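Local coordinates for protein endo-b-1,4-glucanase (Nasutitermes takasagoensis, PDB 1KS8) that probably hydrolyses internal beta-1,4-glucosidic linkages in cellulose, as a family 9 glycoside hydrolase built on an (alpha/alpha)6 barrel, at residues R182-F185 against D186-N189; R192-Y195 against S196-I199; G321-A324 against S325-Q329; V281-L284 against I285-Q289. All blocks are in the same frame, centred on the assembly; numbering follows the deposited sequence.

Contact 1: R182-F185 against D186-N189; sequences RQLF and DFAN
D186, F187, A188 and N189 each give their backbone N-H to the carbonyl four residues back, the i to i+4 pattern of an alpha-helix, shortest at N189 N to F185 O (2.8 Å). This is the C-terminal part of helix 171-190 in the (alpha/alpha)6 fold. F185 has its CG anti to the backbone N (chi1 175°), which lays the ring alongside N189 and leaves one face under N189 CB, 4.2 Å from F185 CZ; ring and amide planes are only 17° apart. Beyond N189, the ring touches A218, A219 and L222 of helix 212-226 and T234 of helix 229-241. Replacing F185 with an alanine would probably open a gap between these helices and leave N189 CB without the surface it lies over. Round the helix, L184 and F187 face another way, toward helix 149-165, with L184 CD2 at the edge of the F187 ring, 4.3 Å from F187 CD2. The amide of N189 is turned to R192, which binds its OD1. On the exposed side a water donates to R182 O at 2.8 Å and, more weakly, to D186 OD2 at 3.0 Å.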
loop_
_atom_site.group_PDB
_atom_site.type_symbol
_atom_site.label_atom_id
_atom_site.label_comp_id
_atom_site.label_asym_id
_atom_site.label_seq_id
_atom_site.Cartn_x
_atom_site.Cartn_y
_atom_site.Cartn_z
ATOM N N ARG A 182 8.207 -1.806 -18.320
ATOM C CA ARG A 182 9.423 -1.357 -18.996
ATOM C C ARG A 182 9.291 0.066 -19.528
ATOM O O ARG A 182 10.209 0.876 -19.399
ATOM C CB ARG A 182 9.767 -2.291 -20.157
ATOM C CG ARG A 182 10.098 -3.714 -19.749
ATOM C CD ARG A 182 10.637 -4.498 -20.936
ATOM N NE ARG A 182 10.971 -5.875 -20.586
ATOM C CZ ARG A 182 11.617 -6.714 -21.391
ATOM N NH1 ARG A 182 12.002 -6.315 -22.595
ATOM N NH2 ARG A 182 11.878 -7.951 -20.991
ATOM N N GLN A 183 8.147 0.361 -20.136
ATOM C CA GLN A 183 7.902 1.681 -20.697
ATOM C C GLN A 183 7.818 2.750 -19.616
ATOM O O GLN A 183 8.358 3.842 -19.781
ATOM C CB GLN A 183 6.616 1.664 -21.525
ATOM C CG GLN A 183 6.636 0.616 -22.628
ATOM C CD GLN A 183 5.334 0.545 -23.392
ATOM O OE1 GLN A 183 4.258 0.719 -22.820
ATOM N NE2 GLN A 183 5.422 0.267 -24.688
ATOM N N LEU A 184 7.149 2.442 -18.509
ATOM C CA LEU A 184 7.037 3.415 -17.428
ATOM C C LEU A 184 8.382 3.684 -16.768
ATOM O O LEU A 184 8.644 4.807 -16.336
ATOM C CB LEU A 184 6.005 2.951 -16.394
ATOM C CG LEU A 184 4.565 3.226 -16.843
ATOM C CD1 LEU A 184 3.588 2.483 -15.948
ATOM C CD2 LEU A 184 4.301 4.726 -16.816
ATOM N N PHE A 185 9.242 2.670 -16.694
ATOM C CA PHE A 185 10.557 2.885 -16.106
ATOM C C PHE A 185 11.360 3.819 -17.004
ATOM O O PHE A 185 12.028 4.727 -16.521
ATOM C CB PHE A 185 11.335 1.582 -15.945
ATOM C CG PHE A 185 12.735 1.793 -15.440
ATOM C CD1 PHE A 185 12.960 2.206 -14.129
ATOM C CD2 PHE A 185 13.824 1.657 -16.295
ATOM C CE1 PHE A 185 14.248 2.485 -13.677
ATOM C CE2 PHE A 185 15.117 1.932 -15.853
ATOM C CZ PHE A 185 15.329 2.350 -14.542
ATOM N N ASP A 186 11.299 3.584 -18.312
ATOM C CA ASP A 186 12.020 4.425 -19.256
ATOM C C ASP A 186 11.533 5.862 -19.130
ATOM O O ASP A 186 12.326 6.799 -19.134
ATOM C CB ASP A 186 11.815 3.916 -20.682
ATOM C CG ASP A 186 12.703 2.730 -21.009
ATOM O OD1 ASP A 186 12.434 2.052 -22.021
ATOM O OD2 ASP A 186 13.674 2.484 -20.261
ATOM N N PHE A 187 10.219 6.028 -19.011
ATOM C CA PHE A 187 9.629 7.351 -18.858
ATOM C C PHE A 187 10.171 7.999 -17.578
ATOM O O PHE A 187 10.634 9.140 -17.593
ATOM C CB PHE A 187 8.097 7.221 -18.810
ATOM C CG PHE A 187 7.371 8.493 -18.449
ATOM C CD1 PHE A 187 7.783 9.727 -18.943
ATOM C CD2 PHE A 187 6.244 8.443 -17.633
ATOM C CE1 PHE A 187 7.084 10.893 -18.627
ATOM C CE2 PHE A 187 5.539 9.601 -17.314
ATOM C CZ PHE A 187 5.961 10.828 -17.812
ATOM N N ALA A 188 10.127 7.256 -16.476
ATOM C CA ALA A 188 10.605 7.753 -15.190
ATOM C C ALA A 188 12.088 8.117 -15.198
ATOM O O ALA A 188 12.492 9.127 -14.626
ATOM C CB ALA A 188 10.343 6.713 -14.107
ATOM N N ASN A 189 12.897 7.294 -15.852
ATOM C CA ASN A 189 14.335 7.524 -15.892
ATOM C C ASN A 189 14.789 8.576 -16.901
ATOM O O ASN A 189 15.738 9.319 -16.641
ATOM C CB ASN A 189 15.052 6.199 -16.161
ATOM C CG ASN A 189 16.533 6.269 -15.862
ATOM O OD1 ASN A 189 16.945 6.828 -14.845
ATOM N ND2 ASN A 189 17.344 5.688 -16.739
HETATM O O HOH W 1 12.794 -0.171 -19.322
#

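Contact 2: R192-Y195 against S196-I199; sequences RGKY and SDSI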
loop_
_atom_site.group_PDB
_atom_site.type_symbol
_atom_site.label_atom_id
_atom_site.label_comp_id
_atom_site.label_asym_id
_atom_site.label_seq_id
_atom_site.Cartn_x
_atom_site.Cartn_y
_atom_site.Cartn_z
ATOM N N ARG A 192 13.236 13.113 -15.664
ATOM C CA ARG A 192 13.359 13.278 -14.218
ATOM C C ARG A 192 12.548 14.421 -13.608
ATOM O O ARG A 192 12.529 15.538 -14.128
ATOM C CB ARG A 192 14.836 13.477 -13.852
ATOM C CG ARG A 192 15.786 12.381 -14.327
ATOM C CD ARG A 192 15.574 11.076 -13.575
ATOM N NE ARG A 192 16.536 10.044 -13.961
ATOM C CZ ARG A 192 17.810 10.011 -13.577
ATOM N NH1 ARG A 192 18.297 10.959 -12.786
ATOM N NH2 ARG A 192 18.598 9.024 -13.980
ATOM N N GLY A 193 11.894 14.133 -12.484
ATOM C CA GLY A 193 11.107 15.143 -11.800
ATOM C C GLY A 193 10.195 14.568 -10.731
ATOM O O GLY A 193 9.901 13.373 -10.737
ATOM N N LYS A 194 9.761 15.417 -9.804
ATOM C CA LYS A 194 8.855 15.003 -8.733
ATOM C C LYS A 194 7.437 15.068 -9.292
ATOM O O LYS A 194 7.033 16.102 -9.824
ATOM C CB LYS A 194 8.955 15.961 -7.544
ATOM C CG LYS A 194 10.332 16.073 -6.916
ATOM C CD LYS A 194 10.334 17.151 -5.837
ATOM C CE LYS A 194 11.710 17.331 -5.222
ATOM N NZ LYS A 194 11.719 18.424 -4.211
ATOM N N TYR A 195 6.668 13.992 -9.155
ATOM C CA TYR A 195 5.315 14.002 -9.697
ATOM C C TYR A 195 4.402 15.058 -9.079
ATOM O O TYR A 195 3.511 15.565 -9.756
ATOM C CB TYR A 195 4.659 12.617 -9.572
ATOM C CG TYR A 195 3.800 12.431 -8.336
ATOM C CD1 TYR A 195 4.376 12.220 -7.085
ATOM C CD2 TYR A 195 2.408 12.489 -8.419
ATOM C CE1 TYR A 195 3.588 12.071 -5.946
ATOM C CE2 TYR A 195 1.610 12.341 -7.287
ATOM C CZ TYR A 195 2.206 12.133 -6.055
ATOM O OH TYR A 195 1.420 11.989 -4.936
ATOM N N SER A 196 4.609 15.396 -7.807
ATOM C CA SER A 196 3.748 16.391 -7.175
ATOM C C SER A 196 4.051 17.824 -7.608
ATOM O O SER A 196 3.357 18.757 -7.201
ATOM C CB SER A 196 3.780 16.262 -5.643
ATOM O OG SER A 196 5.083 16.384 -5.113
ATOM N N ASP A 197 5.088 17.996 -8.425
ATOM C CA ASP A 197 5.413 19.314 -8.961
ATOM C C ASP A 197 4.633 19.428 -10.274
ATOM O O ASP A 197 4.447 20.520 -10.812
ATOM C CB ASP A 197 6.914 19.459 -9.244
ATOM C CG ASP A 197 7.724 19.762 -7.995
ATOM O OD1 ASP A 197 7.134 20.179 -6.978
ATOM O OD2 ASP A 197 8.962 19.595 -8.039
ATOM N N SER A 198 4.188 18.282 -10.785
ATOM C CA SER A 198 3.412 18.220 -12.022
ATOM C C SER A 198 1.927 18.138 -11.667
ATOM O O SER A 198 1.126 18.959 -12.115
ATOM C CB SER A 198 3.837 17.005 -12.848
ATOM O OG SER A 198 5.194 17.130 -13.249
ATOM N N ILE A 199 1.562 17.138 -10.874
ATOM C CA ILE A 199 0.185 16.988 -10.418
ATOM C C ILE A 199 0.211 17.736 -9.090
ATOM O O ILE A 199 0.361 17.143 -8.018
ATOM C CB ILE A 199 -0.179 15.503 -10.210
ATOM C CG1 ILE A 199 -0.074 14.761 -11.546
ATOM C CG2 ILE A 199 -1.587 15.380 -9.640
ATOM C CD1 ILE A 199 -0.401 13.278 -11.478
HETATM O O HOH W 2 10.447 18.204 -10.073
HETATM O O HOH W 3 10.244 20.649 -5.885
#
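K194 meets D197 along its aliphatic stem: K194 CD lies 3.6 Å from D197 OD2, the extended chain carrying the ammonium past the carboxylate. K194 NZ stays 4.9 Å from D197 OD2, and a water donates to D197 OD2 at 2.7 Å and accepts from K194 NZ. A second water donates to D197 OD2 and accepts from K194 N. D197 N also bonds K194 O from above the carbonyl plane. Next comes Y195, whose carbonyl takes two N-H groups: I199 N, at 2.7 Å and close to the line of the C=O bond, and S198 N, at 3.0 Å and 64° out of the plane. The Y195 ring has S196 N over one face, while I199 CD1 sits at its edge, 4.2 Å from Y195 CD2; the hydroxyl bonds Y206 O. A serine here would probably leave Y206 O without this partner and I199 CD1 without its ring edge. Following helix 171-190, this short, weakly bonded helical turn sets I199 on Y140 and I142 of strand 139-142 and Y195 on L151 of helix 149-165, near the calcium ligands D210 and D254. D197 OD1 has a long, weak ion pair with R203. The chemistry implies a turn with a buried aromatic part and a water-bridged charged part, where any attraction between K194 and D197 is likely to be weakened by distance and solvent.

Contact 3: G321-A324 against S325-Q329; sequences GLSA and SSYRQ
The ring of Y327 carries S323 CB over one face, a CH-pi contact 3.8 Å from the ring centroid and 20° off the normal, displaced toward the rim. L322 also reaches this ring, its CB 3.8 Å from Y327 CE2, while its carbonyl oxygen approaches obliquely. The second flat group, the guanidinium of R328, has A324 CB over one face, 3.9 Å from R328 NH1 and again near the rim. The R328 stem is extended from CG to NE and passes close to A324 O, which puts the guanidinium beside the methyl; its NH2 makes a salt bridge with E319, so the planar end is held by charge as well as by van der Waals contact with the A324 methyl.

S323 occupies the N-cap position of helix 324-341, yet its side chain makes no capping bond. Its OG, anti to the carbonyl carbon (chi1 -51°), is turned instead to a water, 2.7 Å from S323 OG, which also bonds Y327 OH. The S323 carbonyl opens the helical bonding: Y327 N reaches S323 O at 2.8 Å, with a C=O...N angle of 176°. One residue on, R328 N bonds A324 O at 2.9 Å.

G321 ends the preceding helix, 303-319, in a Schellman motif, and its positive phi lets the chain turn away. The whole forms a tight helix-to-helix connection at the protein surface. Y327 points back between helices, touching A317 of helix 303-319 and Q278, V281 and I285 of helix 271-286, while A324 and R328 pack on A318 of helix 303-319.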
loop_
_atom_site.group_PDB
_atom_site.type_symbol
_atom_site.label_atom_id
_atom_site.label_comp_id
_atom_site.label_asym_id
_atom_site.label_seq_id
_atom_site.Cartn_x
_atom_site.Cartn_y
_atom_site.Cartn_z
ATOM N N GLY A 321 18.569 -14.666 6.062
ATOM C CA GLY A 321 19.369 -15.417 7.010
ATOM C C GLY A 321 19.899 -14.537 8.125
ATOM O O GLY A 321 20.766 -14.954 8.894
ATOM N N LEU A 322 19.384 -13.313 8.212
ATOM C CA LEU A 322 19.806 -12.375 9.247
ATOM C C LEU A 322 18.976 -12.566 10.512
ATOM O O LEU A 322 17.760 -12.359 10.493
ATOM C CB LEU A 322 19.645 -10.931 8.759
ATOM C CG LEU A 322 20.561 -10.449 7.632
ATOM C CD1 LEU A 322 20.099 -9.083 7.145
ATOM C CD2 LEU A 322 21.999 -10.385 8.129
ATOM N N SER A 323 19.637 -12.957 11.600
ATOM C CA SER A 323 18.986 -13.176 12.896
ATOM C C SER A 323 17.528 -13.571 12.705
ATOM O O SER A 323 16.632 -12.974 13.301
ATOM C CB SER A 323 19.053 -11.897 13.737
ATOM O OG SER A 323 20.374 -11.392 13.803
ATOM N N ALA A 324 17.302 -14.584 11.877
ATOM C CA ALA A 324 15.956 -15.043 11.552
ATOM C C ALA A 324 14.988 -15.192 12.719
ATOM O O ALA A 324 13.897 -14.626 12.695
ATOM C CB ALA A 324 16.034 -16.350 10.779
ATOM N N SER A 325 15.375 -15.952 13.737
ATOM C CA SER A 325 14.503 -16.166 14.887
ATOM C C SER A 325 14.118 -14.890 15.626
ATOM O O SER A 325 12.935 -14.645 15.878
ATOM C CB SER A 325 15.152 -17.149 15.865
ATOM O OG SER A 325 15.265 -18.434 15.282
ATOM N N SER A 326 15.108 -14.074 15.972
ATOM C CA SER A 326 14.844 -12.839 16.698
ATOM C C SER A 326 14.084 -11.812 15.864
ATOM O O SER A 326 13.196 -11.128 16.372
ATOM C CB SER A 326 16.156 -12.232 17.214
ATOM O OG SER A 326 17.046 -11.932 16.155
ATOM N N TYR A 327 14.428 -11.705 14.584
ATOM C CA TYR A 327 13.760 -10.755 13.699
ATOM C C TYR A 327 12.296 -11.137 13.493
ATOM O O TYR A 327 11.410 -10.282 13.528
ATOM C CB TYR A 327 14.480 -10.697 12.349
ATOM C CG TYR A 327 15.748 -9.866 12.342
ATOM C CD1 TYR A 327 16.333 -9.418 13.531
ATOM C CD2 TYR A 327 16.368 -9.532 11.139
ATOM C CE1 TYR A 327 17.504 -8.657 13.516
ATOM C CE2 TYR A 327 17.535 -8.776 11.114
ATOM C CZ TYR A 327 18.097 -8.342 12.301
ATOM O OH TYR A 327 19.251 -7.593 12.262
ATOM N N ARG A 328 12.046 -12.424 13.278
ATOM C CA ARG A 328 10.684 -12.907 13.082
ATOM C C ARG A 328 9.864 -12.721 14.352
ATOM O O ARG A 328 8.695 -12.335 14.298
ATOM C CB ARG A 328 10.707 -14.383 12.679
ATOM C CG ARG A 328 11.164 -14.596 11.248
ATOM C CD ARG A 328 11.497 -16.050 10.957
ATOM N NE ARG A 328 11.803 -16.236 9.543
ATOM C CZ ARG A 328 12.410 -17.302 9.031
ATOM N NH1 ARG A 328 12.792 -18.301 9.817
ATOM N NH2 ARG A 328 12.629 -17.370 7.723
ATOM N N GLN A 329 10.480 -12.994 15.497
ATOM C CA GLN A 329 9.798 -12.842 16.776
ATOM C C GLN A 329 9.428 -11.380 17.008
ATOM O O GLN A 329 8.299 -11.074 17.398
ATOM C CB GLN A 329 10.694 -13.328 17.916
ATOM C CG GLN A 329 10.083 -13.175 19.306
ATOM C CD GLN A 329 8.991 -14.192 19.593
ATOM O OE1 GLN A 329 8.340 -14.138 20.638
ATOM N NE2 GLN A 329 8.791 -15.129 18.675
HETATM O O HOH W 4 21.248 -9.893 11.727
#

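Contact 4: V281-L284 against I285-Q289; sequences VNYL and INNQQ
Y283 O is gripped by two backbone N-H groups, N287 N at 2.7 Å and Q288 N at 3.0 Å. They arrive from opposite faces of the carbonyl plane, each tilted about 25° from it, so one oxygen serves both the last i to i+4 bond and the following i to i+5 bond. The regular pattern precedes this: I285 N bonds V281 O, and N286 N bonds N282 O.

The Y283 side chain leans over the same turn. With CG anti to the backbone N (chi1 169°), its ring runs on toward the end of the helix and crosses N287 at about a right angle, Y283 CE1 lying 3.6 Å from N287 CB in an oblique approach. Q288 N lies over one face of the ring, 4.0 Å above its plane, so the ring covers the amide that bonds its own carbonyl.

On the side facing helix 303-319, V281 and I285 point the same way, with V281 CG1 3.9 Å from I285 CD1. M314 of that helix touches V281, L284 and I285, and F330 of helix 324-341 touches I285. Q288, partly exposed, runs side by side with L284, L284 CD2 being 3.9 Å from Q288 CB.

K290 NZ bonds L284 O, I285 O and Q288 O, placing a probably positive group at the carbonyl end of the helix, where it would be expected to offset the partial negative charge. N287 is the first residue to leave helical phi/psi, and an added i to i+5 bond of this kind is common where an alpha-helix ends, here helix 271-286 in the (alpha/alpha)6 fold.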
loop_
_atom_site.group_PDB
_atom_site.type_symbol
_atom_site.label_atom_id
_atom_site.label_comp_id
_atom_site.label_asym_id
_atom_site.label_seq_id
_atom_site.Cartn_x
_atom_site.Cartn_y
_atom_site.Cartn_z
ATOM N N VAL A 281 17.492 -2.744 11.148
ATOM C CA VAL A 281 16.638 -3.581 11.979
ATOM C C VAL A 281 17.110 -3.600 13.428
ATOM O O VAL A 281 16.301 -3.465 14.347
ATOM C CB VAL A 281 16.570 -5.026 11.439
ATOM C CG1 VAL A 281 15.775 -5.901 12.399
ATOM C CG2 VAL A 281 15.909 -5.034 10.062
ATOM N N ASN A 282 18.414 -3.761 13.637
ATOM C CA ASN A 282 18.958 -3.786 14.991
ATOM C C ASN A 282 18.629 -2.481 15.700
ATOM O O ASN A 282 18.301 -2.475 16.886
ATOM C CB ASN A 282 20.474 -4.001 14.956
ATOM C CG ASN A 282 20.856 -5.414 14.543
ATOM O OD1 ASN A 282 22.026 -5.698 14.273
ATOM N ND2 ASN A 282 19.874 -6.307 14.498
ATOM N N TYR A 283 18.713 -1.375 14.967
ATOM C CA TYR A 283 18.401 -0.069 15.527
ATOM C C TYR A 283 16.947 -0.009 15.985
ATOM O O TYR A 283 16.648 0.473 17.076
ATOM C CB TYR A 283 18.639 1.036 14.498
ATOM C CG TYR A 283 18.075 2.361 14.947
ATOM C CD1 TYR A 283 18.666 3.071 15.990
ATOM C CD2 TYR A 283 16.901 2.864 14.388
ATOM C CE1 TYR A 283 18.100 4.244 16.472
ATOM C CE2 TYR A 283 16.325 4.038 14.862
ATOM C CZ TYR A 283 16.928 4.720 15.906
ATOM O OH TYR A 283 16.348 5.864 16.400
ATOM N N LEU A 284 16.038 -0.486 15.140
ATOM C CA LEU A 284 14.623 -0.477 15.486
ATOM C C LEU A 284 14.355 -1.290 16.746
ATOM O O LEU A 284 13.669 -0.832 17.656
ATOM C CB LEU A 284 13.782 -1.044 14.338
ATOM C CG LEU A 284 13.691 -0.231 13.045
ATOM C CD1 LEU A 284 12.842 -0.997 12.041
ATOM C CD2 LEU A 284 13.081 1.144 13.327
ATOM N N ILE A 285 14.901 -2.499 16.790
ATOM C CA ILE A 285 14.706 -3.386 17.930
ATOM C C ILE A 285 15.323 -2.863 19.221
ATOM O O ILE A 285 14.681 -2.858 20.274
ATOM C CB ILE A 285 15.293 -4.787 17.638
ATOM C CG1 ILE A 285 14.529 -5.429 16.477
ATOM C CG2 ILE A 285 15.229 -5.661 18.887
ATOM C CD1 ILE A 285 15.026 -6.803 16.083
ATOM N N ASN A 286 16.563 -2.400 19.129
ATOM C CA ASN A 286 17.293 -1.924 20.296
ATOM C C ASN A 286 17.103 -0.475 20.720
ATOM O O ASN A 286 17.107 -0.183 21.917
ATOM C CB ASN A 286 18.796 -2.162 20.087
ATOM C CG ASN A 286 19.151 -3.631 19.966
ATOM O OD1 ASN A 286 20.152 -3.986 19.341
ATOM N ND2 ASN A 286 18.348 -4.489 20.577
ATOM N N ASN A 287 16.923 0.435 19.765
ATOM C CA ASN A 287 16.836 1.846 20.123
ATOM C C ASN A 287 15.646 2.714 19.720
ATOM O O ASN A 287 15.331 3.674 20.423
ATOM C CB ASN A 287 18.123 2.535 19.665
ATOM C CG ASN A 287 19.368 1.872 20.231
ATOM O OD1 ASN A 287 20.180 1.311 19.493
ATOM N ND2 ASN A 287 19.516 1.926 21.546
ATOM N N GLN A 288 14.996 2.417 18.598
ATOM C CA GLN A 288 13.853 3.229 18.169
ATOM C C GLN A 288 12.846 3.411 19.302
ATOM O O GLN A 288 12.565 2.473 20.052
ATOM C CB GLN A 288 13.156 2.583 16.967
ATOM C CG GLN A 288 11.835 3.255 16.579
ATOM C CD GLN A 288 12.018 4.659 16.020
ATOM O OE1 GLN A 288 11.206 5.552 16.274
ATOM N NE2 GLN A 288 13.076 4.857 15.243
ATOM N N GLN A 289 12.305 4.620 19.422
ATOM C CA GLN A 289 11.327 4.909 20.460
ATOM C C GLN A 289 10.166 3.930 20.380
ATOM O O GLN A 289 9.690 3.601 19.291
ATOM C CB GLN A 289 10.792 6.337 20.323
ATOM C CG GLN A 289 9.686 6.658 21.322
ATOM C CD GLN A 289 9.215 8.095 21.251
ATOM O OE1 GLN A 289 8.143 8.434 21.759
ATOM N NE2 GLN A 289 10.018 8.953 20.633
#

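How the contacts relate
From the N terminus, contact 1 comes first, in the last turns of helix 171-190, and contact 2 follows directly, where the chain leaves that helix and turns into helix 195-198; their centres are about 14 Å apart. Contact 4 then closes the C-terminal end of helix 271-286, and contact 3 opens helix 324-341 after the intervening helix 303-319. All four are local and in series, so none nests in or crosses another. Contacts 3 and 4 touch: Y327 CZ lies 3.4 Å from V281 CG1, tying the start of helix 324-341 to helix 271-286. The two pairs stand apart, with nearest atoms at least about 24 Å from each other.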